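Local coordinates for polyketide synthase associated protein 5 (Mycobacterium tuberculosis, PDB 1Q9J), which probably transfers mycocerosic acids from mycocerosic acid synthase onto phthiocerol, phthiodiolone and phenolphthiocerol, the final step in making their dimycocerosate esters, at residues Ile245-Trp250 / Pro296-Val301; Leu47-Val52 / Val136-Ser141; Ala169-Arg174 / Pro274-Thr279; Glu14-Gln19 / Ala330-Pro335. All coordinates share one frame; numbering follows the deposited sequence.

How the contacts relate
Contact 4 opens first along the chain, at helix 12-19, and closes last, at 330-335; the others lie within that span. Contact 2 (47-52/136-141) joins two helices of the N-terminal part and closes before contacts 3 and 1, which interleave. Contact 1 (245-250/296-301) lies in the C-terminal part, across the chain's centre from contact 2, their centres 42 Å apart. Contact 3 ties the end of helix 164-170 to the loop between strands 260-267 and 285-292, and touches contact 2 through His50 and Thr279. Contact 4 borders the probable proton acceptor His124, and contact 3 comes within about 9 Å (side chains) of Asp128, which probably organises the active site.

Contact 1 of 4, residues Ile245-Trp250 / Pro296-Val301; sequences ILLTEW and PNTDIV
Leu247 and Trp250, on one side of helix 237-253, pack against the loop that leads out of edge strand 285-292 into helix 300-317, so that one helix meets the N-terminal start of another near the surface of the C-terminal part. The two segments bury 220 Å² between them, largely through hydrocarbon. Leu247 reaches forward with CD1, which meets the CG1-CD1 end of Ile300, Leu247 CD1 lying 3.6 Å from Ile300 CG1. The other branch turns to the loop: Leu247 CD2 comes within 4.3 Å of Thr298 CG2. A branched leucine suits this place because its two methyls serve two neighbours at once, and its body also rests on Leu303 of helix 300-317. One turn further along, Trp250 extends its indole with CG anti to the backbone N (chi1 -172°), carrying the six-membered ring out to Pro296. There Trp250 CH2 meets the N-CD side of the proline, 3.6 Å from Pro296 CD, and Trp250 CZ3 is 3.6 Å from Pro296 CA, the two groups meeting at an oblique angle. Polar groups on the loop are served locally: Thr298 OG1 bonds to Gly295 N, and Asp299 OD1 caps Asp302 N while also bonding to Tyr417 OH. Asp299 is thus a classic N-cap at the start of helix 300-317. Helix 237-253 packs against strand 260-267, with Leu246 touching Ile260 and Tyr262, and such helices packed on a mixed sheet are typical of the CoA-dependent acyltransferase fold.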
loop_
_atom_site.group_PDB
_atom_site.type_symbol
_atom_site.label_atom_id
_atom_site.label_comp_id
_atom_site.label_asym_id
_atom_site.label_seq_id
_atom_site.Cartn_x
_atom_site.Cartn_y
_atom_site.Cartn_z
ATOM N N ILE A 245 -2.815 -16.665 7.006
ATOM C CA ILE A 245 -3.947 -15.758 7.086
ATOM C C ILE A 245 -5.232 -16.473 6.664
ATOM O O ILE A 245 -6.234 -16.438 7.377
ATOM C CB ILE A 245 -3.708 -14.531 6.175
ATOM C CG1 ILE A 245 -2.572 -13.710 6.749
ATOM C CG2 ILE A 245 -4.968 -13.692 6.043
ATOM C CD1 ILE A 245 -2.045 -12.694 5.809
ATOM N N LEU A 246 -5.196 -17.125 5.505
ATOM C CA LEU A 246 -6.366 -17.825 4.990
ATOM C C LEU A 246 -6.854 -18.966 5.888
ATOM O O LEU A 246 -8.063 -19.186 6.017
ATOM C CB LEU A 246 -6.087 -18.342 3.575
ATOM C CG LEU A 246 -6.099 -17.269 2.483
ATOM C CD1 LEU A 246 -5.473 -17.809 1.218
ATOM C CD2 LEU A 246 -7.537 -16.817 2.236
ATOM N N LEU A 247 -5.928 -19.692 6.506
ATOM C CA LEU A 247 -6.316 -20.779 7.399
ATOM C C LEU A 247 -7.112 -20.189 8.550
ATOM O O LEU A 247 -8.280 -20.535 8.759
ATOM C CB LEU A 247 -5.081 -21.496 7.941
ATOM C CG LEU A 247 -4.391 -22.369 6.899
ATOM C CD1 LEU A 247 -3.172 -23.016 7.499
ATOM C CD2 LEU A 247 -5.367 -23.412 6.395
ATOM N N THR A 248 -6.461 -19.286 9.280
ATOM C CA THR A 248 -7.064 -18.604 10.417
ATOM C C THR A 248 -8.446 -18.039 10.102
ATOM O O THR A 248 -9.348 -18.114 10.929
ATOM C CB THR A 248 -6.175 -17.448 10.903
ATOM O OG1 THR A 248 -4.879 -17.952 11.255
ATOM C CG2 THR A 248 -6.808 -16.771 12.114
ATOM N N GLU A 249 -8.621 -17.478 8.911
ATOM C CA GLU A 249 -9.914 -16.919 8.559
ATOM C C GLU A 249 -10.996 -17.972 8.659
ATOM O O GLU A 249 -12.108 -17.685 9.094
ATOM C CB GLU A 249 -9.890 -16.342 7.147
ATOM C CG GLU A 249 -9.333 -14.931 7.055
ATOM C CD GLU A 249 -10.159 -13.922 7.841
ATOM O OE1 GLU A 249 -11.403 -13.941 7.712
ATOM O OE2 GLU A 249 -9.559 -13.104 8.572
ATOM N N TRP A 250 -10.673 -19.198 8.264
ATOM C CA TRP A 250 -11.652 -20.279 8.310
ATOM C C TRP A 250 -11.939 -20.716 9.749
ATOM O O TRP A 250 -13.097 -20.914 10.122
ATOM C CB TRP A 250 -11.158 -21.467 7.485
ATOM C CG TRP A 250 -12.191 -22.535 7.318
ATOM C CD1 TRP A 250 -13.400 -22.423 6.688
ATOM C CD2 TRP A 250 -12.104 -23.884 7.784
ATOM N NE1 TRP A 250 -14.076 -23.621 6.744
ATOM C CE2 TRP A 250 -13.309 -24.530 7.422
ATOM C CE3 TRP A 250 -11.140 -24.600 8.505
ATOM C CZ2 TRP A 250 -13.555 -25.870 7.714
ATOM C CZ3 TRP A 250 -11.383 -25.931 8.801
ATOM C CH2 TRP A 250 -12.593 -26.550 8.418
ATOM N N PRO A 296 -10.627 -28.998 7.315
ATOM C CA PRO A 296 -9.934 -29.262 8.580
ATOM C C PRO A 296 -8.578 -29.945 8.400
ATOM O O PRO A 296 -7.773 -30.000 9.330
ATOM C CB PRO A 296 -10.934 -30.126 9.340
ATOM C CG PRO A 296 -11.620 -30.876 8.245
ATOM C CD PRO A 296 -11.852 -29.809 7.204
ATOM N N ASN A 297 -8.326 -30.447 7.194
ATOM C CA ASN A 297 -7.068 -31.129 6.896
ATOM C C ASN A 297 -6.147 -30.357 5.960
ATOM O O ASN A 297 -4.974 -30.714 5.808
ATOM C CB ASN A 297 -7.334 -32.510 6.293
ATOM C CG ASN A 297 -7.752 -33.527 7.332
ATOM O OD1 ASN A 297 -7.097 -33.677 8.367
ATOM N ND2 ASN A 297 -8.840 -34.243 7.061
ATOM N N THR A 298 -6.673 -29.313 5.324
ATOM C CA THR A 298 -5.877 -28.510 4.403
ATOM C C THR A 298 -4.498 -28.208 4.968
ATOM O O THR A 298 -4.364 -27.769 6.111
ATOM C CB THR A 298 -6.572 -27.198 4.079
ATOM O OG1 THR A 298 -7.789 -27.473 3.376
ATOM C CG2 THR A 298 -5.676 -26.332 3.209
ATOM N N ASP A 299 -3.476 -28.452 4.158
ATOM C CA ASP A 299 -2.099 -28.234 4.579
ATOM C C ASP A 299 -1.528 -26.893 4.125
ATOM O O ASP A 299 -1.817 -26.414 3.030
ATOM C CB ASP A 299 -1.224 -29.381 4.070
ATOM C CG ASP A 299 0.228 -29.217 4.447
ATOM O OD1 ASP A 299 1.015 -28.791 3.576
ATOM O OD2 ASP A 299 0.578 -29.505 5.613
ATOM N N ILE A 300 -0.714 -26.296 4.987
ATOM C CA ILE A 300 -0.088 -25.010 4.712
ATOM C C ILE A 300 0.561 -24.966 3.339
ATOM O O ILE A 300 0.117 -24.221 2.466
ATOM C CB ILE A 300 0.958 -24.669 5.813
ATOM C CG1 ILE A 300 0.287 -23.835 6.906
ATOM C CG2 ILE A 300 2.152 -23.918 5.241
ATOM C CD1 ILE A 300 -0.176 -22.478 6.439
ATOM N N VAL A 301 1.604 -25.766 3.147
ATOM C CA VAL A 301 2.305 -25.797 1.874
ATOM C C VAL A 301 1.350 -26.085 0.720
ATOM O O VAL A 301 1.452 -25.472 -0.333
ATOM C CB VAL A 301 3.416 -26.847 1.889
ATOM C CG1 VAL A 301 4.318 -26.660 0.685
ATOM C CG2 VAL A 301 4.205 -26.737 3.176
#

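Contact 2 of 4, residues Leu47-Val52 / Val136-Ser141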
loop_
_atom_site.group_PDB
_atom_site.type_symbol
_atom_site.label_atom_id
_atom_site.label_comp_id
_atom_site.label_asym_id
_atom_site.label_seq_id
_atom_site.Cartn_x
_atom_site.Cartn_y
_atom_site.Cartn_z
ATOM N N LEU A 47 8.880 18.092 -4.538
ATOM C CA LEU A 47 7.689 18.644 -5.159
ATOM C C LEU A 47 7.937 19.200 -6.543
ATOM O O LEU A 47 7.053 19.168 -7.389
ATOM C CB LEU A 47 7.087 19.741 -4.296
ATOM C CG LEU A 47 5.808 19.283 -3.594
ATOM C CD1 LEU A 47 5.350 20.359 -2.634
ATOM C CD2 LEU A 47 4.734 18.979 -4.628
ATOM N N GLU A 48 9.131 19.717 -6.788
ATOM C CA GLU A 48 9.397 20.259 -8.102
ATOM C C GLU A 48 9.612 19.151 -9.107
ATOM O O GLU A 48 9.492 19.365 -10.309
ATOM C CB GLU A 48 10.606 21.168 -8.056
ATOM C CG GLU A 48 10.303 22.497 -7.420
ATOM C CD GLU A 48 11.548 23.306 -7.189
ATOM O OE1 GLU A 48 12.367 22.898 -6.337
ATOM O OE2 GLU A 48 11.716 24.338 -7.868
ATOM N N THR A 49 9.921 17.959 -8.615
ATOM C CA THR A 49 10.135 16.846 -9.512
ATOM C C THR A 49 8.824 16.168 -9.841
ATOM O O THR A 49 8.705 15.482 -10.850
ATOM C CB THR A 49 11.057 15.806 -8.897
ATOM O OG1 THR A 49 12.306 16.415 -8.552
ATOM C CG2 THR A 49 11.293 14.691 -9.882
ATOM N N HIS A 50 7.839 16.383 -8.982
ATOM C CA HIS A 50 6.528 15.783 -9.152
ATOM C C HIS A 50 5.478 16.863 -8.959
ATOM O O HIS A 50 4.652 16.786 -8.057
ATOM C CB HIS A 50 6.365 14.684 -8.110
ATOM C CG HIS A 50 7.495 13.706 -8.107
ATOM N ND1 HIS A 50 7.799 12.927 -9.201
ATOM C CD2 HIS A 50 8.422 13.410 -7.164
ATOM C CE1 HIS A 50 8.865 12.194 -8.935
ATOM N NE2 HIS A 50 9.263 12.467 -7.707
ATOM N N PRO A 51 5.484 17.880 -9.828
ATOM C CA PRO A 51 4.509 18.959 -9.687
ATOM C C PRO A 51 3.030 18.596 -9.643
ATOM O O PRO A 51 2.194 19.459 -9.392
ATOM C CB PRO A 51 4.866 19.896 -10.845
ATOM C CG PRO A 51 5.447 18.987 -11.859
ATOM C CD PRO A 51 6.320 18.086 -11.023
ATOM N N VAL A 52 2.694 17.332 -9.859
ATOM C CA VAL A 52 1.283 16.946 -9.819
ATOM C C VAL A 52 0.801 16.964 -8.359
ATOM O O VAL A 52 -0.336 17.342 -8.067
ATOM C CB VAL A 52 1.061 15.534 -10.380
ATOM C CG1 VAL A 52 -0.391 15.354 -10.761
ATOM C CG2 VAL A 52 1.924 15.322 -11.572
ATOM N N VAL A 136 8.906 8.558 -0.956
ATOM C CA VAL A 136 9.434 8.541 0.407
ATOM C C VAL A 136 10.947 8.320 0.371
ATOM O O VAL A 136 11.706 8.918 1.135
ATOM C CB VAL A 136 8.800 7.388 1.213
ATOM C CG1 VAL A 136 9.377 7.334 2.615
ATOM C CG2 VAL A 136 7.293 7.537 1.230
ATOM N N ASP A 137 11.382 7.442 -0.518
ATOM C CA ASP A 137 12.795 7.145 -0.646
ATOM C C ASP A 137 13.525 8.343 -1.295
ATOM O O ASP A 137 14.628 8.721 -0.895
ATOM C CB ASP A 137 12.954 5.847 -1.449
ATOM C CG ASP A 137 14.387 5.584 -1.848
ATOM O OD1 ASP A 137 14.741 5.936 -2.988
ATOM O OD2 ASP A 137 15.160 5.035 -1.030
ATOM N N GLU A 138 12.884 8.957 -2.278
ATOM C CA GLU A 138 13.462 10.116 -2.927
ATOM C C GLU A 138 13.679 11.234 -1.895
ATOM O O GLU A 138 14.759 11.841 -1.831
ATOM C CB GLU A 138 12.537 10.627 -4.016
ATOM C CG GLU A 138 13.166 11.679 -4.903
ATOM C CD GLU A 138 12.237 12.123 -6.005
ATOM O OE1 GLU A 138 11.702 11.237 -6.735
ATOM O OE2 GLU A 138 12.063 13.363 -6.147
ATOM N N LEU A 139 12.646 11.505 -1.097
ATOM C CA LEU A 139 12.719 12.532 -0.064
ATOM C C LEU A 139 13.987 12.372 0.794
ATOM O O LEU A 139 14.804 13.294 0.879
ATOM C CB LEU A 139 11.480 12.469 0.846
ATOM C CG LEU A 139 11.524 13.356 2.111
ATOM C CD1 LEU A 139 11.379 14.822 1.726
ATOM C CD2 LEU A 139 10.402 12.945 3.047
ATOM N N PHE A 140 14.146 11.209 1.425
ATOM C CA PHE A 140 15.315 10.959 2.252
ATOM C C PHE A 140 16.615 10.997 1.436
ATOM O O PHE A 140 17.687 11.311 1.969
ATOM C CB PHE A 140 15.231 9.604 2.930
ATOM C CG PHE A 140 14.329 9.555 4.130
ATOM C CD1 PHE A 140 12.955 9.410 3.979
ATOM C CD2 PHE A 140 14.868 9.508 5.414
ATOM C CE1 PHE A 140 12.115 9.194 5.098
ATOM C CE2 PHE A 140 14.044 9.294 6.547
ATOM C CZ PHE A 140 12.670 9.132 6.384
ATOM N N SER A 141 16.538 10.664 0.153
ATOM C CA SER A 141 17.729 10.696 -0.671
ATOM C C SER A 141 18.152 12.150 -0.833
ATOM O O SER A 141 19.332 12.460 -0.863
ATOM C CB SER A 141 17.454 10.072 -2.044
ATOM O OG SER A 141 18.469 10.439 -2.989
#
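His50, just past the end of helix 36-49, reaches Glu138 on helix 129-148 through a nearly straight bond, and that polar bond dominates a contact of only 96 Å². The pair forms a buried His-carboxylate hydrogen bond that links two helices of the N-terminal part. The donor is NE2: His50 NE2 lies 2.9 Å from Glu138 OE1, and the N-H...O angle is 168°. The oxygen sits nearly in the plane of the imidazole, at its edge, so the N-H points directly at it. On the carboxylate, OE1 is met on the syn side, 26° out of the plane. Glu138 can span the distance because CG stands anti to the backbone N (chi1 -170°) and the chain stays extended beyond it, which suits a long acidic residue to the gap of 10.9 Å between His50 CA and Glu138 CA. OE2 of the same carboxylate has a salt bridge with Arg142, one turn further along; that positive charge would probably keep the glutamate ionised. Thr49 bounds the pair from the histidine's own side: its OG1 is taken by Ala45 O, a routine intrahelical partner for a threonine, leaving its carbons for packing. Thr49 CB lies 3.8 Å from Glu138 OE2, while Thr49 CG2 lies over one face of the His50 ring.

Contact 3 of 4, residues Ala169-Arg174 / Pro274-Thr279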
loop_
_atom_site.group_PDB
_atom_site.type_symbol
_atom_site.label_atom_id
_atom_site.label_comp_id
_atom_site.label_asym_id
_atom_site.label_seq_id
_atom_site.Cartn_x
_atom_site.Cartn_y
_atom_site.Cartn_z
ATOM N N ALA A 169 -4.103 1.492 -22.410
ATOM C CA ALA A 169 -4.403 2.038 -23.721
ATOM C C ALA A 169 -3.129 2.186 -24.564
ATOM O O ALA A 169 -3.149 1.872 -25.749
ATOM C CB ALA A 169 -5.118 3.384 -23.583
ATOM N N GLN A 170 -2.025 2.651 -23.974
ATOM C CA GLN A 170 -0.785 2.800 -24.747
ATOM C C GLN A 170 -0.421 1.463 -25.371
ATOM O O GLN A 170 0.118 1.414 -26.474
ATOM C CB GLN A 170 0.384 3.253 -23.873
ATOM C CG GLN A 170 0.233 4.639 -23.280
ATOM C CD GLN A 170 1.519 5.135 -22.631
ATOM O OE1 GLN A 170 2.211 4.392 -21.922
ATOM N NE2 GLN A 170 1.832 6.404 -22.854
ATOM N N ARG A 171 -0.700 0.386 -24.642
ATOM C CA ARG A 171 -0.429 -0.957 -25.125
ATOM C C ARG A 171 -1.684 -1.436 -25.832
ATOM O O ARG A 171 -2.589 -0.648 -26.112
ATOM C CB ARG A 171 -0.099 -1.901 -23.969
ATOM C CG ARG A 171 1.313 -1.740 -23.410
ATOM C CD ARG A 171 1.257 -1.394 -21.933
ATOM N NE ARG A 171 2.050 -0.197 -21.606
ATOM C CZ ARG A 171 3.335 -0.253 -21.306
ATOM N NH1 ARG A 171 3.946 -1.433 -21.296
ATOM N NH2 ARG A 171 3.984 0.848 -21.010
ATOM N N GLY A 172 -1.752 -2.723 -26.129
ATOM C CA GLY A 172 -2.934 -3.224 -26.800
ATOM C C GLY A 172 -4.150 -3.144 -25.898
ATOM O O GLY A 172 -5.188 -2.590 -26.271
ATOM N N ILE A 173 -3.995 -3.690 -24.696
ATOM C CA ILE A 173 -5.048 -3.750 -23.691
ATOM C C ILE A 173 -6.092 -2.638 -23.805
ATOM O O ILE A 173 -5.799 -1.457 -23.591
ATOM C CB ILE A 173 -4.438 -3.758 -22.278
ATOM C CG1 ILE A 173 -3.082 -4.471 -22.306
ATOM C CG2 ILE A 173 -5.353 -4.508 -21.333
ATOM C CD1 ILE A 173 -2.318 -4.440 -20.995
ATOM N N ARG A 174 -7.313 -3.034 -24.163
ATOM C CA ARG A 174 -8.430 -2.101 -24.324
ATOM C C ARG A 174 -9.267 -1.980 -23.062
ATOM O O ARG A 174 -9.478 -0.880 -22.551
ATOM C CB ARG A 174 -9.335 -2.517 -25.505
ATOM C CG ARG A 174 -9.482 -4.015 -25.741
ATOM C CD ARG A 174 -8.233 -4.574 -26.409
ATOM N NE ARG A 174 -8.155 -6.028 -26.310
ATOM C CZ ARG A 174 -7.044 -6.732 -26.504
ATOM N NH1 ARG A 174 -5.907 -6.118 -26.807
ATOM N NH2 ARG A 174 -7.070 -8.051 -26.387
ATOM N N PRO A 274 6.390 -2.809 -22.716
ATOM C CA PRO A 274 7.466 -1.954 -22.197
ATOM C C PRO A 274 7.143 -1.634 -20.747
ATOM O O PRO A 274 6.075 -1.111 -20.419
ATOM C CB PRO A 274 7.430 -0.738 -23.114
ATOM C CG PRO A 274 6.019 -0.695 -23.562
ATOM C CD PRO A 274 5.706 -2.130 -23.833
ATOM N N PRO A 275 8.036 -2.050 -19.849
ATOM C CA PRO A 275 7.877 -1.830 -18.417
ATOM C C PRO A 275 7.493 -0.391 -18.131
ATOM O O PRO A 275 7.740 0.502 -18.940
ATOM C CB PRO A 275 9.245 -2.219 -17.848
ATOM C CG PRO A 275 10.166 -2.130 -19.027
ATOM C CD PRO A 275 9.332 -2.671 -20.135
ATOM N N VAL A 276 6.849 -0.185 -16.994
ATOM C CA VAL A 276 6.419 1.125 -16.569
ATOM C C VAL A 276 7.224 1.419 -15.334
ATOM O O VAL A 276 7.531 0.494 -14.567
ATOM C CB VAL A 276 4.934 1.115 -16.239
ATOM C CG1 VAL A 276 4.511 2.477 -15.756
ATOM C CG2 VAL A 276 4.141 0.700 -17.484
ATOM N N ALA A 277 7.637 2.665 -15.149
ATOM C CA ALA A 277 8.418 2.971 -13.954
ATOM C C ALA A 277 7.502 3.340 -12.801
ATOM O O ALA A 277 6.378 3.790 -13.004
ATOM C CB ALA A 277 9.377 4.088 -14.245
ATOM N N PRO A 278 7.966 3.150 -11.570
ATOM C CA PRO A 278 7.137 3.472 -10.416
ATOM C C PRO A 278 6.386 4.807 -10.388
ATOM O O PRO A 278 5.217 4.838 -10.007
ATOM C CB PRO A 278 8.100 3.277 -9.242
ATOM C CG PRO A 278 9.439 3.489 -9.866
ATOM C CD PRO A 278 9.317 2.772 -11.151
ATOM N N THR A 279 7.013 5.909 -10.790
ATOM C CA THR A 279 6.297 7.195 -10.762
ATOM C C THR A 279 5.703 7.499 -12.119
ATOM O O THR A 279 5.092 8.546 -12.319
ATOM C CB THR A 279 7.201 8.377 -10.424
ATOM O OG1 THR A 279 7.927 8.751 -11.597
ATOM C CG2 THR A 279 8.170 8.017 -9.326
#
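Two bends in Arg171, at chi2 (121°) and chi3 (-128°), follow a first torsion that leaves CG beside the backbone N, and together they carry the guanidinium to Pro274. There the group meets a single backbone carbonyl with both terminal nitrogens. Arg171 NH1 bonds to Pro274 O, though the modelled separation is implausibly short and its exact value doubtful; NH2 adds a weak second bond of 2.9 Å from Arg171 NH2 to Pro274 O. Apolar groups flank the plane: Pro274 CG lies over one face, 3.5 Å from Arg171 CZ, and Val276 CG2 over the opposite face, 3.5 Å from Arg171 NH2. A long arginine suits this place because its flat head can donate at its rim and still pack hydrocarbon on its faces. NE adds a weak bond back to Val167 O in the preceding helix, 164-170. The contact joins the end of that helix to the long loop linking strands 260-267 and 285-292. The side chain of Val276, beside Val167, is about 9 Å from that of Asp128, which probably has a structural role in the active site as the aspartate of the HHxxxDG motif typical of this acyltransferase superfamily.

Contact 4 of 4, residues Glu14-Gln19 / Ala330-Pro335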
loop_
_atom_site.group_PDB
_atom_site.type_symbol
_atom_site.label_atom_id
_atom_site.label_comp_id
_atom_site.label_asym_id
_atom_site.label_seq_id
_atom_site.Cartn_x
_atom_site.Cartn_y
_atom_site.Cartn_z
ATOM N N GLU A 14 -8.874 5.376 -10.405
ATOM C CA GLU A 14 -8.419 6.303 -9.372
ATOM C C GLU A 14 -9.552 6.856 -8.504
ATOM O O GLU A 14 -9.352 7.161 -7.325
ATOM C CB GLU A 14 -7.655 7.435 -10.052
ATOM C CG GLU A 14 -6.653 6.875 -11.036
ATOM C CD GLU A 14 -5.844 7.910 -11.784
ATOM O OE1 GLU A 14 -6.454 8.730 -12.515
ATOM O OE2 GLU A 14 -4.591 7.884 -11.629
ATOM N N GLU A 15 -10.743 6.962 -9.085
ATOM C CA GLU A 15 -11.903 7.478 -8.373
ATOM C C GLU A 15 -12.205 6.781 -7.070
ATOM O O GLU A 15 -12.781 7.380 -6.177
ATOM C CB GLU A 15 -13.138 7.444 -9.268
ATOM C CG GLU A 15 -12.955 8.305 -10.494
ATOM C CD GLU A 15 -14.242 8.610 -11.219
ATOM O OE1 GLU A 15 -14.942 7.652 -11.637
ATOM O OE2 GLU A 15 -14.549 9.821 -11.378
ATOM N N VAL A 16 -11.834 5.518 -6.938
ATOM C CA VAL A 16 -12.104 4.855 -5.676
ATOM C C VAL A 16 -11.511 5.713 -4.557
ATOM O O VAL A 16 -12.190 6.023 -3.586
ATOM C CB VAL A 16 -11.466 3.447 -5.607
ATOM C CG1 VAL A 16 -11.835 2.769 -4.288
ATOM C CG2 VAL A 16 -11.965 2.601 -6.775
ATOM N N PHE A 17 -10.252 6.115 -4.711
ATOM C CA PHE A 17 -9.578 6.903 -3.686
ATOM C C PHE A 17 -10.179 8.291 -3.461
ATOM O O PHE A 17 -10.014 8.877 -2.385
ATOM C CB PHE A 17 -8.089 7.004 -4.015
ATOM C CG PHE A 17 -7.491 5.709 -4.490
ATOM C CD1 PHE A 17 -7.181 5.524 -5.836
ATOM C CD2 PHE A 17 -7.277 4.656 -3.600
ATOM C CE1 PHE A 17 -6.670 4.309 -6.283
ATOM C CE2 PHE A 17 -6.768 3.440 -4.041
ATOM C CZ PHE A 17 -6.462 3.263 -5.382
ATOM N N ALA A 18 -10.853 8.832 -4.471
ATOM C CA ALA A 18 -11.497 10.131 -4.296
ATOM C C ALA A 18 -12.864 9.894 -3.625
ATOM O O ALA A 18 -13.257 10.621 -2.707
ATOM C CB ALA A 18 -11.672 10.837 -5.633
ATOM N N GLN A 19 -13.569 8.859 -4.069
ATOM C CA GLN A 19 -14.867 8.529 -3.501
ATOM C C GLN A 19 -14.810 8.205 -1.997
ATOM O O GLN A 19 -15.814 8.333 -1.307
ATOM C CB GLN A 19 -15.505 7.361 -4.267
ATOM C CG GLN A 19 -16.885 6.979 -3.734
ATOM C CD GLN A 19 -17.606 5.946 -4.598
ATOM O OE1 GLN A 19 -17.040 4.905 -4.960
ATOM N NE2 GLN A 19 -18.875 6.217 -4.905
ATOM N N ALA A 330 -10.067 -2.990 -3.063
ATOM C CA ALA A 330 -9.951 -3.385 -1.669
ATOM C C ALA A 330 -10.759 -2.467 -0.764
ATOM O O ALA A 330 -11.351 -2.926 0.205
ATOM C CB ALA A 330 -8.490 -3.369 -1.246
ATOM N N PHE A 331 -10.774 -1.176 -1.084
ATOM C CA PHE A 331 -11.500 -0.192 -0.295
ATOM C C PHE A 331 -12.999 -0.245 -0.521
ATOM O O PHE A 331 -13.733 0.627 -0.072
ATOM C CB PHE A 331 -10.991 1.215 -0.601
ATOM C CG PHE A 331 -9.610 1.472 -0.099
ATOM C CD1 PHE A 331 -8.503 1.159 -0.877
ATOM C CD2 PHE A 331 -9.413 1.992 1.168
ATOM C CE1 PHE A 331 -7.211 1.363 -0.394
ATOM C CE2 PHE A 331 -8.128 2.201 1.663
ATOM C CZ PHE A 331 -7.026 1.885 0.878
ATOM N N GLU A 332 -13.457 -1.263 -1.229
ATOM C CA GLU A 332 -14.877 -1.403 -1.467
ATOM C C GLU A 332 -15.373 -2.655 -0.759
ATOM O O GLU A 332 -16.420 -3.198 -1.100
ATOM C CB GLU A 332 -15.140 -1.493 -2.963
ATOM C CG GLU A 332 -14.673 -0.270 -3.702
ATOM C CD GLU A 332 -14.866 -0.394 -5.191
ATOM O OE1 GLU A 332 -14.247 -1.291 -5.796
ATOM O OE2 GLU A 332 -15.641 0.398 -5.760
ATOM N N GLY A 333 -14.598 -3.106 0.225
ATOM C CA GLY A 333 -14.951 -4.287 0.988
ATOM C C GLY A 333 -15.395 -5.463 0.141
ATOM O O GLY A 333 -14.815 -5.725 -0.917
ATOM N N THR A 334 -16.428 -6.163 0.609
ATOM C CA THR A 334 -16.979 -7.327 -0.085
ATOM C C THR A 334 -18.270 -6.959 -0.806
ATOM O O THR A 334 -19.153 -6.334 -0.229
ATOM C CB THR A 334 -17.292 -8.475 0.902
ATOM O OG1 THR A 334 -16.087 -8.917 1.545
ATOM C CG2 THR A 334 -17.935 -9.643 0.164
ATOM N N PRO A 335 -18.391 -7.343 -2.086
ATOM C CA PRO A 335 -19.596 -7.034 -2.858
ATOM C C PRO A 335 -20.796 -7.892 -2.453
ATOM O O PRO A 335 -20.665 -8.827 -1.659
ATOM C CB PRO A 335 -19.150 -7.282 -4.300
ATOM C CG PRO A 335 -18.168 -8.387 -4.154
ATOM C CD PRO A 335 -17.371 -7.988 -2.931
#
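Phe331 sends its side chain from the end of a short 3-10 turn to helix 12-19, and its atoms meet two successive helix residues in order. CB comes first: Phe331 CB lies 4.1 Å from Val16 CG1. Rotation about the CA-CB bond (chi1 -69°) puts CG anti to the carbonyl carbon and directs the ring past Val16 toward Phe17. CD1 then approaches the second partner, with Phe331 CD1 4.3 Å from Phe17 CE2, and CE1 follows, with Phe331 CE1 4.2 Å from the same Phe17 CE2. That CE1 lies at the edge of the Phe17 ring, near its plane. At the tip, Phe331 CZ has passed beyond, 5.2 Å from Phe17 CE2. The ring of Phe331 is also held edge-to-face by Phe368, and it touches Leu376. Val16 is well suited to its place: CG1, anti to the backbone N, is a compact methyl that meets both the phenylalanine and its neighbour, Val16 CG1 lying 4.2 Å from Glu332 CG. Glu332 thus lends its aliphatic stem to the rim of the contact. Phe17 has a further role, for its ring stacks on that of His124, the probable proton acceptor, while its backbone O receives a weak bond from His123 NE2. Large aromatic residues fit this buried interior because they fill it without leaving polar groups to be satisfied. Phe331 therefore sits between helix 12-19, which bears on strand 65-69 through Glu15 and Ala18, and Phe368 at the end of strand 360-368, an edge strand of the five-stranded sheet; in that same sheet, strand 117-123 leads directly into His124.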